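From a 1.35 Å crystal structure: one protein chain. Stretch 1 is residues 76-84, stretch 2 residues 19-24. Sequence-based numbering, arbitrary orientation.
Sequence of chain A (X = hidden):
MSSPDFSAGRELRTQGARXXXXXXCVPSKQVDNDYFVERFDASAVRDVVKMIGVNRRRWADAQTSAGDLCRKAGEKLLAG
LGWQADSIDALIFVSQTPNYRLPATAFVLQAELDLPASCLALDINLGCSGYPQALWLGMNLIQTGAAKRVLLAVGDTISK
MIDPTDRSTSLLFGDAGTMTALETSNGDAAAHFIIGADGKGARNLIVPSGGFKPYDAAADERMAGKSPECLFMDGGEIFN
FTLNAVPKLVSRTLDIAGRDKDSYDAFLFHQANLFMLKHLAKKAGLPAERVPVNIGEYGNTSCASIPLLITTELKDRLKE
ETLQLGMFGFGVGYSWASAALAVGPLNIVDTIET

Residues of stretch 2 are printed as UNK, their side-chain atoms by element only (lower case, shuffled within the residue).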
# COMPACT_ATOMS: atom_id res chain seq x y z
N LYS A 76 8.73 -5.47 -15.79
CA LYS A 76 7.72 -5.04 -16.73
C LYS A 76 7.70 -3.52 -16.85
O LYS A 76 7.57 -2.97 -17.95
CB LYS A 76 6.35 -5.59 -16.29
CG LYS A 76 5.18 -5.21 -17.15
CD LYS A 76 5.21 -5.90 -18.49
CE LYS A 76 3.93 -5.63 -19.26
NZ LYS A 76 3.85 -6.50 -20.47
N LEU A 77 7.82 -2.83 -15.72
CA LEU A 77 7.83 -1.38 -15.71
C LEU A 77 9.02 -0.80 -16.49
O LEU A 77 8.86 0.09 -17.33
CB LEU A 77 7.88 -0.90 -14.27
CG LEU A 77 8.04 0.60 -14.01
CD1 LEU A 77 6.82 1.39 -14.44
CD2 LEU A 77 8.33 0.86 -12.53
N LEU A 78 10.21 -1.31 -16.20
CA LEU A 78 11.41 -0.82 -16.88
C LEU A 78 11.34 -1.09 -18.37
O LEU A 78 11.76 -0.25 -19.19
CB LEU A 78 12.68 -1.44 -16.29
CG LEU A 78 13.00 -1.00 -14.86
CD1 LEU A 78 14.08 -1.86 -14.27
CD2 LEU A 78 13.39 0.48 -14.78
N ALA A 79 10.87 -2.27 -18.76
CA ALA A 79 10.74 -2.59 -20.18
C ALA A 79 9.75 -1.66 -20.84
O ALA A 79 9.99 -1.22 -21.96
CB ALA A 79 10.30 -4.04 -20.35
N GLY A 80 8.62 -1.40 -20.21
CA GLY A 80 7.64 -0.50 -20.77
C GLY A 80 8.14 0.92 -20.94
O GLY A 80 7.89 1.57 -21.95
N LEU A 81 8.81 1.43 -19.94
CA LEU A 81 9.36 2.78 -19.98
C LEU A 81 10.56 2.88 -20.91
O LEU A 81 10.87 3.97 -21.38
CB LEU A 81 9.80 3.23 -18.58
CG LEU A 81 8.63 3.51 -17.65
CD1 LEU A 81 9.14 3.75 -16.23
CD2 LEU A 81 7.80 4.70 -18.11
N GLY A 82 11.26 1.77 -21.12
CA GLY A 82 12.52 1.80 -21.86
C GLY A 82 13.65 2.41 -21.07
O GLY A 82 14.60 2.93 -21.65
N TRP A 83 13.57 2.33 -19.74
CA TRP A 83 14.64 2.83 -18.89
C TRP A 83 15.75 1.79 -18.77
O TRP A 83 15.48 0.64 -18.38
CB TRP A 83 14.08 3.12 -17.50
CG TRP A 83 13.30 4.39 -17.39
CD1 TRP A 83 12.91 5.20 -18.40
CD2 TRP A 83 12.83 4.99 -16.18
NE1 TRP A 83 12.22 6.29 -17.90
CE2 TRP A 83 12.15 6.17 -16.53
CE3 TRP A 83 12.91 4.64 -14.83
CZ2 TRP A 83 11.56 7.02 -15.58
CZ3 TRP A 83 12.33 5.49 -13.89
CH2 TRP A 83 11.68 6.66 -14.27
N GLN A 84 16.98 2.19 -19.03
CA GLN A 84 18.11 1.29 -18.87
C GLN A 84 18.45 1.12 -17.40
O GLN A 84 18.33 2.06 -16.60
CB GLN A 84 19.33 1.81 -19.63
CG GLN A 84 19.07 2.10 -21.12
CD GLN A 84 18.45 0.92 -21.79
OE1 GLN A 84 18.98 -0.20 -21.72
NE2 GLN A 84 17.31 1.13 -22.43
N UNK A 19 5.34 10.95 -11.09
CA UNK A 19 5.15 9.54 -11.32
C UNK A 19 5.24 9.30 -12.83
O UNK A 19 4.54 9.94 -13.62
c UNK A 19 3.81 9.04 -10.78
c UNK A 19 3.78 9.19 -9.26
c UNK A 19 3.58 7.59 -11.18
c UNK A 19 2.43 8.89 -8.62
N UNK A 20 6.10 8.36 -13.23
CA UNK A 20 6.32 8.04 -14.63
C UNK A 20 5.66 6.73 -15.08
O UNK A 20 5.52 6.50 -16.28
c UNK A 20 7.83 7.97 -14.90
N UNK A 21 5.28 5.87 -14.15
CA UNK A 21 4.67 4.59 -14.49
C UNK A 21 4.44 3.78 -13.24
O UNK A 21 5.12 4.03 -12.22
N UNK A 22 3.50 2.84 -13.29
CA UNK A 22 3.21 1.96 -12.14
C UNK A 22 2.83 0.58 -12.68
O UNK A 22 1.99 0.47 -13.58
c UNK A 22 1.84 1.60 -10.04
c UNK A 22 2.14 3.93 -10.93
c UNK A 22 2.02 2.46 -11.30
N UNK A 23 3.48 -0.47 -12.19
CA UNK A 23 3.06 -1.83 -12.51
C UNK A 23 2.83 -2.62 -11.21
O UNK A 23 3.65 -2.53 -10.26
c UNK A 23 4.09 -2.57 -13.37
c UNK A 23 3.71 -4.02 -13.60
c UNK A 23 4.26 -1.86 -14.70
N UNK A 24 1.78 -3.42 -11.19
CA UNK A 24 1.51 -4.33 -10.07
C UNK A 24 1.67 -5.75 -10.56
O UNK A 24 1.30 -6.06 -11.71
c UNK A 24 0.08 -4.16 -9.56
o UNK A 24 -0.16 -2.84 -9.12

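Position 19 carries four side-chain carbons. The chain forks at the first of them, and one arm is two carbons long. Branching at the beta carbon with unequal arms identifies Ile-19. Its chi1 is m and its chi2 is t. It is buried but touches nothing on stretch 1.

Position 20 has a single side-chain carbon. That carbon is CB, and it lies 3.9 Å from CZ2 of Trp-83, meeting the indole obliquely. The backbone O of position 20 is 3.4 Å from CD2 of Leu-81. One carbon and nothing more makes this Ala-20.

Position 21 has no side-chain atoms, so it is Gly-21. Its bare backbone lets Leu-77 come close: CD1 of Leu-77 is 3.6 Å from C of Gly-21. A CB built here would point toward the helix and lie only 2.9 Å from CD1 of Leu-77, which is a clash. The same CB would be 3.6 Å from CD2 of Leu-81. With the helix where it is, the space beside this residue is already filled by leucine methyls.

Position 22 has three side-chain carbons, one carrying the other two. This symmetric fork is that of Val-22. Its CA-to-CB bond points away from the helix, and its chi1 is t. Contact is limited to the backbone, with N of Val-22 3.8 Å from CD1 of Leu-77.

Position 23 shows the same three-carbon fork, but here CA-to-CB points toward the helix. It is Val-23, with chi1 t. CG2 of Val-23 packs 3.7 Å from CA of Leu-77. CG2 of Val-23 is also 3.8 Å from CB of Leu-77. CG1 of Val-23 lies 4.0 Å from CG of Lys-76, whose chain end leads away.

Position 24 has one carbon followed by one oxygen. The pattern fits Ser-24. The residue is out of reach of stretch 1, and its OG is hydrogen-bonded elsewhere in the structure.

The contact is apolar packing of a helix against a strand. No hydrogen bond crosses it. The two axes approach to 8.3 Å, and their directions differ by 143°. Leu-77 is central: it packs on Val-23 and reaches over the backbone at Gly-21. Leu-81 lies one helical turn later, N of Leu-81 bonded to O of Leu-77 at 2.9 Å. The helix ends there, and Gly-82 takes a positive phi, which favours glycine. Trp-83 follows and adds its ring at Ala-20. Together the two stretches bury 285 Å².

Stretch 2 19-24: IAGVVS
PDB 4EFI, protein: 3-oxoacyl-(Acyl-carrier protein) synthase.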